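Local coordinates for protein GDP-L-fucose synthase (PDB 7CXT) that uses NADPH to reduce the 4-keto group of a GDP-linked 6-O-methyl-L-xylo-heptose, as a member of the fucose synthase subfamily, at residues A[164-169]-A[239-244]; A[109-114]-A[136-141]; A[62-67]-A[104-109]. All coordinates share one frame; numbering follows the deposited sequence.

Interaction 1 (A[164-169]-A[239-244]); sequences VLNNLY and RREFIH. With NDP (NADPH dihydro-nicotinamide-adenine-dinucleotide phosphate), chain C.
The methyl CG2 of I243 meets CD1 of L165 at 3.9 Å and lies near CD2 of L168, forming an apolar patch in which CG of L165 packs on the nicotinamide ring. L248 of helix 245-258 adds to the same side. Beyond the patch, on the other face of the small sheet, Y169 and H244 form an offset edge-to-face pair: the imidazole edge is turned to the phenol ring, with centroids 5.1 Å apart. CA of H244 lies over that same ring as a CH-pi contact. Y169 is placed there by its first torsion, which tucks CG between its own N and carbonyl carbon (chi1 73°). CB of F242 approaches the ring at CE1, 3.8 Å away.

The backbones run parallel. I243 N donates to N167 O at 2.9 Å, and Y169 N to I243 O at 3.2 Å. Water 1 also donates to N167 O.

At the polar edge, ND2 of N166 donates to OE1 of E241 at 3.1 Å, close to its own amide plane. Amide and carboxylate are twisted 61° apart. OE1 also accepts from M317 N, and OE2 from G280 N, so the buried carboxylate is gripped at both oxygens.

L168 N donates a hydrogen bond to O7N of NADPH at 2.9 Å, which helps hold the carboxamide in place. One strand therefore binds the cofactor through L168, while its partner carries R240, predicted to bind substrate, an arrangement consistent with cofactor and substrate sites meeting here.

Interaction 2 (A[109-114]-A[136-141]); sequences SGYMYP and YSFGAA. With NDP (NADPH dihydro-nicotinamide-adenine-dinucleotide phosphate), chain C.
F138 reaches from the first turn of helix 136-156 to S109 and Y111, in the loop that follows strand 103-109. Together with K142 four residues on, F138 falls at the tyrosine position of the YxxxK motif of short-chain dehydrogenases. It is predicted to be the proton donor or acceptor, yet the residue here is phenylalanine, with no phenolic oxygen.

CB leaves the helix in the direction of the loop, and with CG anti to the backbone N (chi1 178°) the ring stretches on to the cofactor. Along one side of the ring, CD2 comes 4.1 Å from CB of Y111. CE2, the next atom, meets both neighbours: CD2 of Y111 approaches it obliquely at 4.0 Å, while OG of S109 lies at the ring edge, in plane, 3.7 Å from CE2. On the other side of the ring V67 packs against it.

The hydroxyl of S109, predicted to be important for catalysis, is held by an ST turn: Y111 N donates to its OG at 3.1 Å with an N-H...O angle of 164°. M112 N donates to S109 O, and this turn of 3-10 helix shapes the loop beside the active site. R315 hydrogen-bonds to the carbonyl oxygens of G110, Y113 and P114 of the same loop.

Next to F138 in the helix, the backbones themselves approach. Y111 O lies 3.7 Å from CA of G139, where glycine presents no side chain to the loop. The far side of the helix faces the second subunit, with A140 on I147 of that chain. At the tip of F138, CZ ends 4.1 Å from the ribose hydroxyl O2D of NADPH, which lies at the ring edge.

Interaction 3 (A[62-67]-A[104-109]); sequences VFLTAV and LVFFGS. With NDP (NADPH dihydro-nicotinamide-adenine-dinucleotide phosphate), chain C.
Strands 61-64 and 103-109 are the two parallel strands of a beta-alpha-beta unit in the Rossmann fold, linked through helix 78-98, and the contact joins them side by side. Their backbones share two hydrogen bonds: V105 N to V62 O at 2.9 Å, and L64 N to V105 O at 2.9 Å. CA of L104 adds a CA-H...O contact to V62 O.

On one face of the sheet, CG1 of V62 meets CD1 of L104 at 3.7 Å, and L64 lies alongside F106, pointing the same way, with CD2 3.7 Å from CD1 of the ring. On the opposite face, CD1 of F63 abuts CB of V105. Past the last bridge the strands part, and the F107 ring lies beside L64 and T65. With CG anti to its carbonyl carbon (chi1 -67°), its ring turns an edge to L64 O, which lies in the ring plane 3.6 Å from CD2. CG1 of V105 sits over one ring face, and CE2 nears CG2 of T65.

The diverging ends receive NADPH. V67 packs CG1 on the ribose at C3D, 3.5 Å away. F107 O accepts a hydrogen bond from K142 NZ and a weak one from O3D of NADPH.

In the sheet the pair lies between strands 9-12 and 160-165, with A12 O accepting from OG1 of T65. Helix 78-98 and helix 136-156 pack on the face of L64 and F106, while helix 245-258 lies against F63, V105 and F107 on the other.

The three contacts lie with centres about 15 Å apart from one another and all line the NADPH pocket. Along the chain interaction 3 closes first, then interaction 2, then interaction 1. Strand 103-109 belongs to interaction 3 and ends at S109, which interaction 2 shares; helix 136-156 then leads into strand 160-165, the neighbour of strand 103-109 in the parallel sheet, where interaction 1 starts. L165 O probably accepts a hydrogen bond from G110 N, and V67 packs on F138. The Rossmann sheet thus touches the cofactor from adenosine to nicotinamide, and interaction 1 leads from its end to the separate small mixed sheet, which carries one of the residues predicted to bind substrate.

Interaction 1 (A[164-169]-A[239-244])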
# COMPACT_ATOMS: atom_id res chain seq x y z
N VAL A 164 -2.37 -15.89 2.01
CA VAL A 164 -1.37 -15.36 2.94
C VAL A 164 -0.71 -16.51 3.68
O VAL A 164 -1.41 -17.34 4.29
CB VAL A 164 -2.01 -14.37 3.93
CG1 VAL A 164 -0.93 -13.64 4.72
CG2 VAL A 164 -2.92 -13.40 3.18
N LEU A 165 0.62 -16.54 3.68
CA LEU A 165 1.35 -17.62 4.34
C LEU A 165 2.46 -17.06 5.23
O LEU A 165 2.85 -15.89 5.10
CB LEU A 165 1.96 -18.60 3.35
CG LEU A 165 3.02 -17.98 2.43
CD1 LEU A 165 4.10 -19.00 2.14
CD2 LEU A 165 2.39 -17.49 1.13
N ASN A 166 2.96 -17.91 6.14
CA ASN A 166 4.02 -17.50 7.06
C ASN A 166 5.42 -17.91 6.60
O ASN A 166 6.16 -17.07 6.10
CB ASN A 166 3.73 -18.02 8.46
CG ASN A 166 2.76 -17.11 9.21
OD1 ASN A 166 2.86 -15.88 9.11
ND2 ASN A 166 1.80 -17.71 9.90
N ASN A 167 5.84 -19.15 6.81
CA ASN A 167 7.17 -19.61 6.41
C ASN A 167 7.03 -20.68 5.35
O ASN A 167 6.26 -21.63 5.51
CB ASN A 167 7.98 -20.18 7.57
CG ASN A 167 8.29 -19.15 8.64
OD1 ASN A 167 7.60 -19.08 9.67
ND2 ASN A 167 9.30 -18.36 8.40
N LEU A 168 7.77 -20.52 4.26
CA LEU A 168 7.79 -21.47 3.16
C LEU A 168 9.03 -22.34 3.25
O LEU A 168 10.10 -21.90 3.67
CB LEU A 168 7.78 -20.74 1.82
CG LEU A 168 6.97 -21.18 0.60
CD1 LEU A 168 7.72 -20.81 -0.68
CD2 LEU A 168 6.56 -22.65 0.61
N TYR A 169 8.89 -23.59 2.82
CA TYR A 169 10.02 -24.45 2.54
C TYR A 169 9.57 -25.41 1.45
O TYR A 169 8.38 -25.47 1.11
CB TYR A 169 10.52 -25.19 3.79
CG TYR A 169 9.62 -26.31 4.26
CD1 TYR A 169 8.41 -26.05 4.87
CD2 TYR A 169 10.00 -27.65 4.10
CE1 TYR A 169 7.59 -27.07 5.31
CE2 TYR A 169 9.18 -28.68 4.53
CZ TYR A 169 7.98 -28.39 5.13
OH TYR A 169 7.17 -29.41 5.54
N ARG A 239 7.68 -19.33 18.22
CA ARG A 239 6.90 -20.33 17.52
C ARG A 239 6.64 -19.91 16.08
O ARG A 239 6.31 -18.75 15.81
CB ARG A 239 5.58 -20.58 18.24
CG ARG A 239 5.79 -20.95 19.69
CD ARG A 239 4.52 -21.47 20.32
NE ARG A 239 4.06 -22.70 19.69
CZ ARG A 239 4.54 -23.91 19.97
NH1 ARG A 239 5.51 -24.05 20.86
NH2 ARG A 239 4.04 -24.98 19.36
N ARG A 240 6.80 -20.87 15.16
CA ARG A 240 6.65 -20.63 13.73
C ARG A 240 5.80 -21.72 13.10
O ARG A 240 5.79 -22.87 13.54
CB ARG A 240 8.00 -20.60 12.99
CG ARG A 240 9.17 -20.02 13.76
CD ARG A 240 8.96 -18.56 14.09
NE ARG A 240 8.45 -17.83 12.94
CZ ARG A 240 7.79 -16.68 13.01
NH1 ARG A 240 7.55 -16.13 14.20
NH2 ARG A 240 7.36 -16.10 11.90
N GLU A 241 5.07 -21.33 12.06
CA GLU A 241 4.31 -22.22 11.20
C GLU A 241 5.01 -22.29 9.84
O GLU A 241 5.51 -21.27 9.35
CB GLU A 241 2.88 -21.72 11.02
CG GLU A 241 2.08 -22.52 10.02
CD GLU A 241 0.82 -21.82 9.60
OE1 GLU A 241 0.76 -20.59 9.78
OE2 GLU A 241 -0.08 -22.49 9.05
N PHE A 242 5.00 -23.47 9.24
CA PHE A 242 5.67 -23.73 7.97
C PHE A 242 4.71 -24.41 7.02
O PHE A 242 3.85 -25.20 7.43
CB PHE A 242 6.90 -24.64 8.17
CG PHE A 242 7.90 -24.09 9.11
CD1 PHE A 242 7.77 -24.29 10.48
CD2 PHE A 242 8.98 -23.35 8.63
CE1 PHE A 242 8.70 -23.74 11.35
CE2 PHE A 242 9.91 -22.80 9.52
CZ PHE A 242 9.77 -23.01 10.86
N ILE A 243 4.87 -24.13 5.73
CA ILE A 243 4.10 -24.84 4.71
C ILE A 243 5.06 -25.32 3.62
O ILE A 243 5.88 -24.54 3.13
CB ILE A 243 2.96 -23.98 4.14
CG1 ILE A 243 2.15 -24.77 3.11
CG2 ILE A 243 3.47 -22.60 3.63
CD1 ILE A 243 0.90 -24.06 2.62
N HIS A 244 4.99 -26.61 3.30
CA HIS A 244 5.77 -27.16 2.20
C HIS A 244 5.26 -26.60 0.87
O HIS A 244 4.05 -26.45 0.67
CB HIS A 244 5.69 -28.68 2.22
CG HIS A 244 6.65 -29.37 1.29
ND1 HIS A 244 6.43 -29.49 -0.06
CD2 HIS A 244 7.82 -30.00 1.54
CE1 HIS A 244 7.42 -30.17 -0.61
NE2 HIS A 244 8.28 -30.48 0.34
PA NDP C . 11.72 -16.24 -3.63
O1A NDP C . 12.39 -15.03 -3.08
O2A NDP C . 12.18 -17.62 -3.26
O5B NDP C . 11.75 -16.15 -5.27
C5B NDP C . 11.25 -14.90 -5.60
C4B NDP C . 11.36 -14.80 -7.13
O4B NDP C . 11.02 -13.49 -7.56
C3B NDP C . 12.84 -15.09 -7.52
O3B NDP C . 12.88 -16.03 -8.57
C2B NDP C . 13.31 -13.70 -8.05
O2B NDP C . 14.10 -13.77 -9.10
C1B NDP C . 11.94 -13.14 -8.55
N9A NDP C . 11.99 -11.69 -8.64
C8A NDP C . 12.22 -10.74 -7.61
N7A NDP C . 12.20 -9.49 -8.05
C5A NDP C . 11.95 -9.61 -9.45
C6A NDP C . 11.82 -8.67 -10.48
N6A NDP C . 11.94 -7.30 -10.25
N1A NDP C . 11.57 -9.05 -11.75
C2A NDP C . 11.47 -10.41 -11.95
N3A NDP C . 11.57 -11.42 -11.10
C4A NDP C . 11.82 -10.98 -9.82
O3 NDP C . 10.14 -15.95 -3.21
PN NDP C . 9.41 -17.22 -2.52
O1N NDP C . 10.02 -17.45 -1.19
O2N NDP C . 8.97 -18.34 -3.44
O5D NDP C . 7.88 -16.53 -2.01
C5D NDP C . 7.03 -16.34 -3.07
C4D NDP C . 5.80 -15.64 -2.52
O4D NDP C . 5.48 -16.20 -1.22
C3D NDP C . 6.13 -14.12 -2.26
O3D NDP C . 4.99 -13.38 -2.50
C2D NDP C . 6.48 -14.11 -0.77
O2D NDP C . 6.22 -12.88 -0.14
C1D NDP C . 5.45 -15.14 -0.27
N1N NDP C . 5.86 -15.63 1.04
C2N NDP C . 6.96 -16.48 1.20
C3N NDP C . 7.47 -16.68 2.47
C7N NDP C . 8.63 -17.55 2.65
O7N NDP C . 9.05 -17.93 3.77
N7N NDP C . 9.32 -17.96 1.52
C4N NDP C . 6.91 -16.02 3.66
C5N NDP C . 5.61 -15.38 3.39
C6N NDP C . 5.15 -15.21 2.15
P2B NDP C . 15.88 -13.84 -8.73
O1X NDP C . 15.92 -15.20 -8.12
O2X NDP C . 16.41 -13.70 -10.16
O3X NDP C . 15.98 -12.65 -7.82
O HOH W 1 3.73 -21.25 6.92

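Interaction 2 (A[109-114]-A[136-141])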
# COMPACT_ATOMS: atom_id res chain seq x y z
N SER A 109 1.84 -12.27 3.05
CA SER A 109 2.80 -12.62 4.08
C SER A 109 2.19 -12.36 5.44
O SER A 109 1.43 -11.41 5.62
CB SER A 109 4.10 -11.80 3.95
OG SER A 109 4.91 -11.94 5.11
N GLY A 110 2.59 -13.18 6.42
CA GLY A 110 2.14 -12.97 7.79
C GLY A 110 2.63 -11.67 8.38
O GLY A 110 2.07 -11.20 9.37
N TYR A 111 3.64 -11.04 7.77
CA TYR A 111 4.07 -9.72 8.20
C TYR A 111 3.03 -8.66 7.94
O TYR A 111 3.18 -7.54 8.42
CB TYR A 111 5.39 -9.32 7.52
CG TYR A 111 6.55 -10.10 8.03
CD1 TYR A 111 6.92 -10.03 9.36
CD2 TYR A 111 7.30 -10.92 7.18
CE1 TYR A 111 8.00 -10.74 9.85
CE2 TYR A 111 8.38 -11.64 7.65
CZ TYR A 111 8.72 -11.55 8.99
OH TYR A 111 9.79 -12.27 9.48
N MET A 112 1.99 -8.97 7.16
CA MET A 112 0.90 -8.03 6.98
C MET A 112 0.04 -7.87 8.23
O MET A 112 -0.78 -6.95 8.29
CB MET A 112 0.01 -8.47 5.82
CG MET A 112 -1.01 -9.51 6.25
SD MET A 112 -1.96 -10.10 4.85
CE MET A 112 -0.72 -9.91 3.56
N TYR A 113 0.16 -8.80 9.21
CA TYR A 113 -0.71 -8.75 10.38
C TYR A 113 -0.01 -8.02 11.53
O TYR A 113 1.22 -8.04 11.64
CB TYR A 113 -1.11 -10.17 10.83
CG TYR A 113 -2.06 -10.87 9.87
CD1 TYR A 113 -3.34 -10.37 9.63
CD2 TYR A 113 -1.68 -12.05 9.21
CE1 TYR A 113 -4.21 -10.99 8.76
CE2 TYR A 113 -2.55 -12.69 8.35
CZ TYR A 113 -3.82 -12.16 8.12
OH TYR A 113 -4.69 -12.80 7.27
N PRO A 114 -0.79 -7.41 12.43
CA PRO A 114 -0.19 -6.61 13.51
C PRO A 114 0.71 -7.45 14.40
O PRO A 114 0.49 -8.66 14.58
CB PRO A 114 -1.41 -6.11 14.30
CG PRO A 114 -2.55 -6.21 13.34
CD PRO A 114 -2.26 -7.40 12.49
N TYR A 136 8.01 -3.52 8.78
CA TYR A 136 6.95 -2.53 8.68
C TYR A 136 6.64 -2.13 7.23
O TYR A 136 5.48 -2.10 6.82
CB TYR A 136 7.36 -1.31 9.51
CG TYR A 136 6.41 -0.14 9.55
CD1 TYR A 136 5.31 -0.14 10.40
CD2 TYR A 136 6.67 1.01 8.82
CE1 TYR A 136 4.45 0.96 10.48
CE2 TYR A 136 5.84 2.11 8.89
CZ TYR A 136 4.73 2.08 9.72
OH TYR A 136 3.92 3.19 9.79
N SER A 137 7.66 -1.77 6.46
CA SER A 137 7.37 -1.32 5.10
C SER A 137 7.08 -2.50 4.17
O SER A 137 6.28 -2.36 3.23
CB SER A 137 8.54 -0.48 4.56
OG SER A 137 9.72 -1.24 4.44
N PHE A 138 7.70 -3.65 4.43
CA PHE A 138 7.37 -4.86 3.67
C PHE A 138 5.93 -5.28 3.91
O PHE A 138 5.20 -5.60 2.97
CB PHE A 138 8.33 -5.99 4.06
CG PHE A 138 8.04 -7.31 3.37
CD1 PHE A 138 8.49 -7.54 2.07
CD2 PHE A 138 7.34 -8.33 4.03
CE1 PHE A 138 8.24 -8.77 1.44
CE2 PHE A 138 7.07 -9.54 3.40
CZ PHE A 138 7.52 -9.76 2.10
N GLY A 139 5.48 -5.22 5.17
CA GLY A 139 4.12 -5.62 5.46
C GLY A 139 3.11 -4.66 4.87
O GLY A 139 2.09 -5.08 4.32
N ALA A 140 3.42 -3.35 4.90
CA ALA A 140 2.52 -2.38 4.30
C ALA A 140 2.38 -2.61 2.79
O ALA A 140 1.30 -2.44 2.22
CB ALA A 140 3.02 -0.96 4.57
N ALA A 141 3.47 -2.98 2.12
CA ALA A 141 3.37 -3.31 0.70
C ALA A 141 2.50 -4.55 0.47
O ALA A 141 1.73 -4.61 -0.50
CB ALA A 141 4.77 -3.52 0.12
PA NDP C . 11.72 -16.24 -3.63
O1A NDP C . 12.39 -15.03 -3.08
O2A NDP C . 12.18 -17.62 -3.26
O5B NDP C . 11.75 -16.15 -5.27
C5B NDP C . 11.25 -14.90 -5.60
C4B NDP C . 11.36 -14.80 -7.13
O4B NDP C . 11.02 -13.49 -7.56
C3B NDP C . 12.84 -15.09 -7.52
O3B NDP C . 12.88 -16.03 -8.57
C2B NDP C . 13.31 -13.70 -8.05
O2B NDP C . 14.10 -13.77 -9.10
C1B NDP C . 11.94 -13.14 -8.55
N9A NDP C . 11.99 -11.69 -8.64
C8A NDP C . 12.22 -10.74 -7.61
N7A NDP C . 12.20 -9.49 -8.05
C5A NDP C . 11.95 -9.61 -9.45
C6A NDP C . 11.82 -8.67 -10.48
N6A NDP C . 11.94 -7.30 -10.25
N1A NDP C . 11.57 -9.05 -11.75
C2A NDP C . 11.47 -10.41 -11.95
N3A NDP C . 11.57 -11.42 -11.10
C4A NDP C . 11.82 -10.98 -9.82
O3 NDP C . 10.14 -15.95 -3.21
PN NDP C . 9.41 -17.22 -2.52
O1N NDP C . 10.02 -17.45 -1.19
O2N NDP C . 8.97 -18.34 -3.44
O5D NDP C . 7.88 -16.53 -2.01
C5D NDP C . 7.03 -16.34 -3.07
C4D NDP C . 5.80 -15.64 -2.52
O4D NDP C . 5.48 -16.20 -1.22
C3D NDP C . 6.13 -14.12 -2.26
O3D NDP C . 4.99 -13.38 -2.50
C2D NDP C . 6.48 -14.11 -0.77
O2D NDP C . 6.22 -12.88 -0.14
C1D NDP C . 5.45 -15.14 -0.27
N1N NDP C . 5.86 -15.63 1.04
C2N NDP C . 6.96 -16.48 1.20
C3N NDP C . 7.47 -16.68 2.47
C7N NDP C . 8.63 -17.55 2.65
O7N NDP C . 9.05 -17.93 3.77
N7N NDP C . 9.32 -17.96 1.52
C4N NDP C . 6.91 -16.02 3.66
C5N NDP C . 5.61 -15.38 3.39
C6N NDP C . 5.15 -15.21 2.15
P2B NDP C . 15.88 -13.84 -8.73
O1X NDP C . 15.92 -15.20 -8.12
O2X NDP C . 16.41 -13.70 -10.16
O3X NDP C . 15.98 -12.65 -7.82

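Interaction 3 (A[62-67]-A[104-109])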
# COMPACT_ATOMS: atom_id res chain seq x y z
N VAL A 62 -2.64 -16.28 -13.85
CA VAL A 62 -1.41 -15.68 -13.34
C VAL A 62 -1.20 -16.15 -11.90
O VAL A 62 -2.11 -16.06 -11.08
CB VAL A 62 -1.47 -14.14 -13.41
CG1 VAL A 62 -0.25 -13.52 -12.72
CG2 VAL A 62 -1.58 -13.68 -14.88
N PHE A 63 0.00 -16.67 -11.61
CA PHE A 63 0.46 -16.98 -10.25
C PHE A 63 1.59 -16.01 -9.96
O PHE A 63 2.69 -16.17 -10.52
CB PHE A 63 0.96 -18.42 -10.11
CG PHE A 63 -0.11 -19.46 -10.14
CD1 PHE A 63 -0.77 -19.83 -8.97
CD2 PHE A 63 -0.43 -20.10 -11.33
CE1 PHE A 63 -1.75 -20.81 -9.01
CE2 PHE A 63 -1.40 -21.08 -11.37
CZ PHE A 63 -2.06 -21.44 -10.20
N LEU A 64 1.36 -15.04 -9.07
CA LEU A 64 2.33 -13.94 -8.84
C LEU A 64 3.18 -14.28 -7.61
O LEU A 64 2.84 -13.91 -6.49
CB LEU A 64 1.61 -12.60 -8.66
CG LEU A 64 2.41 -11.36 -8.20
CD1 LEU A 64 3.64 -11.10 -9.12
CD2 LEU A 64 1.53 -10.14 -8.16
N THR A 65 4.31 -14.95 -7.83
CA THR A 65 5.20 -15.31 -6.73
C THR A 65 6.39 -14.38 -6.56
O THR A 65 7.06 -14.47 -5.53
CB THR A 65 5.73 -16.75 -6.89
OG1 THR A 65 6.80 -16.79 -7.84
CG2 THR A 65 4.62 -17.70 -7.34
N ALA A 66 6.67 -13.50 -7.52
CA ALA A 66 7.88 -12.69 -7.44
C ALA A 66 7.81 -11.66 -6.32
O ALA A 66 6.79 -10.97 -6.15
CB ALA A 66 8.14 -11.98 -8.77
N VAL A 67 8.91 -11.49 -5.60
CA VAL A 67 8.94 -10.66 -4.40
C VAL A 67 10.38 -10.27 -4.15
O VAL A 67 11.31 -11.00 -4.53
CB VAL A 67 8.35 -11.42 -3.18
CG1 VAL A 67 9.20 -12.66 -2.87
CG2 VAL A 67 8.26 -10.54 -1.92
N LEU A 104 -6.21 -14.67 -11.04
CA LEU A 104 -4.85 -14.40 -10.59
C LEU A 104 -4.75 -14.81 -9.13
O LEU A 104 -5.71 -14.65 -8.37
CB LEU A 104 -4.50 -12.91 -10.77
CG LEU A 104 -3.15 -12.39 -10.27
CD1 LEU A 104 -2.73 -11.18 -11.16
CD2 LEU A 104 -3.16 -11.99 -8.80
N VAL A 105 -3.59 -15.32 -8.74
CA VAL A 105 -3.34 -15.65 -7.35
C VAL A 105 -2.11 -14.88 -6.90
O VAL A 105 -1.05 -14.98 -7.52
CB VAL A 105 -3.14 -17.16 -7.12
CG1 VAL A 105 -2.55 -17.37 -5.73
CG2 VAL A 105 -4.47 -17.87 -7.22
N PHE A 106 -2.27 -14.13 -5.83
CA PHE A 106 -1.20 -13.34 -5.25
C PHE A 106 -0.88 -13.91 -3.88
O PHE A 106 -1.78 -14.37 -3.17
CB PHE A 106 -1.60 -11.86 -5.16
CG PHE A 106 -0.67 -11.02 -4.35
CD1 PHE A 106 0.68 -10.94 -4.67
CD2 PHE A 106 -1.15 -10.30 -3.26
CE1 PHE A 106 1.54 -10.17 -3.90
CE2 PHE A 106 -0.30 -9.51 -2.50
CZ PHE A 106 1.05 -9.44 -2.83
N PHE A 107 0.39 -13.92 -3.50
CA PHE A 107 0.77 -14.50 -2.22
C PHE A 107 1.10 -13.40 -1.23
O PHE A 107 1.94 -12.53 -1.50
CB PHE A 107 1.93 -15.48 -2.40
CG PHE A 107 1.55 -16.69 -3.19
CD1 PHE A 107 0.97 -17.79 -2.56
CD2 PHE A 107 1.70 -16.71 -4.55
CE1 PHE A 107 0.59 -18.90 -3.29
CE2 PHE A 107 1.32 -17.82 -5.29
CZ PHE A 107 0.75 -18.92 -4.66
N GLY A 108 0.40 -13.43 -0.09
CA GLY A 108 0.64 -12.50 0.99
C GLY A 108 1.63 -13.05 1.99
O GLY A 108 2.15 -14.15 1.87
N SER A 109 1.84 -12.27 3.05
CA SER A 109 2.80 -12.62 4.08
C SER A 109 2.19 -12.36 5.44
O SER A 109 1.43 -11.41 5.62
CB SER A 109 4.10 -11.80 3.95
OG SER A 109 4.91 -11.94 5.11
PA NDP C . 11.72 -16.24 -3.63
O1A NDP C . 12.39 -15.03 -3.08
O2A NDP C . 12.18 -17.62 -3.26
O5B NDP C . 11.75 -16.15 -5.27
C5B NDP C . 11.25 -14.90 -5.60
C4B NDP C . 11.36 -14.80 -7.13
O4B NDP C . 11.02 -13.49 -7.56
C3B NDP C . 12.84 -15.09 -7.52
O3B NDP C . 12.88 -16.03 -8.57
C2B NDP C . 13.31 -13.70 -8.05
O2B NDP C . 14.10 -13.77 -9.10
C1B NDP C . 11.94 -13.14 -8.55
N9A NDP C . 11.99 -11.69 -8.64
C8A NDP C . 12.22 -10.74 -7.61
N7A NDP C . 12.20 -9.49 -8.05
C5A NDP C . 11.95 -9.61 -9.45
C6A NDP C . 11.82 -8.67 -10.48
N6A NDP C . 11.94 -7.30 -10.25
N1A NDP C . 11.57 -9.05 -11.75
C2A NDP C . 11.47 -10.41 -11.95
N3A NDP C . 11.57 -11.42 -11.10
C4A NDP C . 11.82 -10.98 -9.82
O3 NDP C . 10.14 -15.95 -3.21
PN NDP C . 9.41 -17.22 -2.52
O1N NDP C . 10.02 -17.45 -1.19
O2N NDP C . 8.97 -18.34 -3.44
O5D NDP C . 7.88 -16.53 -2.01
C5D NDP C . 7.03 -16.34 -3.07
C4D NDP C . 5.80 -15.64 -2.52
O4D NDP C . 5.48 -16.20 -1.22
C3D NDP C . 6.13 -14.12 -2.26
O3D NDP C . 4.99 -13.38 -2.50
C2D NDP C . 6.48 -14.11 -0.77
O2D NDP C . 6.22 -12.88 -0.14
C1D NDP C . 5.45 -15.14 -0.27
N1N NDP C . 5.86 -15.63 1.04
C2N NDP C . 6.96 -16.48 1.20
C3N NDP C . 7.47 -16.68 2.47
C7N NDP C . 8.63 -17.55 2.65
O7N NDP C . 9.05 -17.93 3.77
N7N NDP C . 9.32 -17.96 1.52
C4N NDP C . 6.91 -16.02 3.66
C5N NDP C . 5.61 -15.38 3.39
C6N NDP C . 5.15 -15.21 2.15
P2B NDP C . 15.88 -13.84 -8.73
O1X NDP C . 15.92 -15.20 -8.12
O2X NDP C . 16.41 -13.70 -10.16
O3X NDP C . 15.98 -12.65 -7.82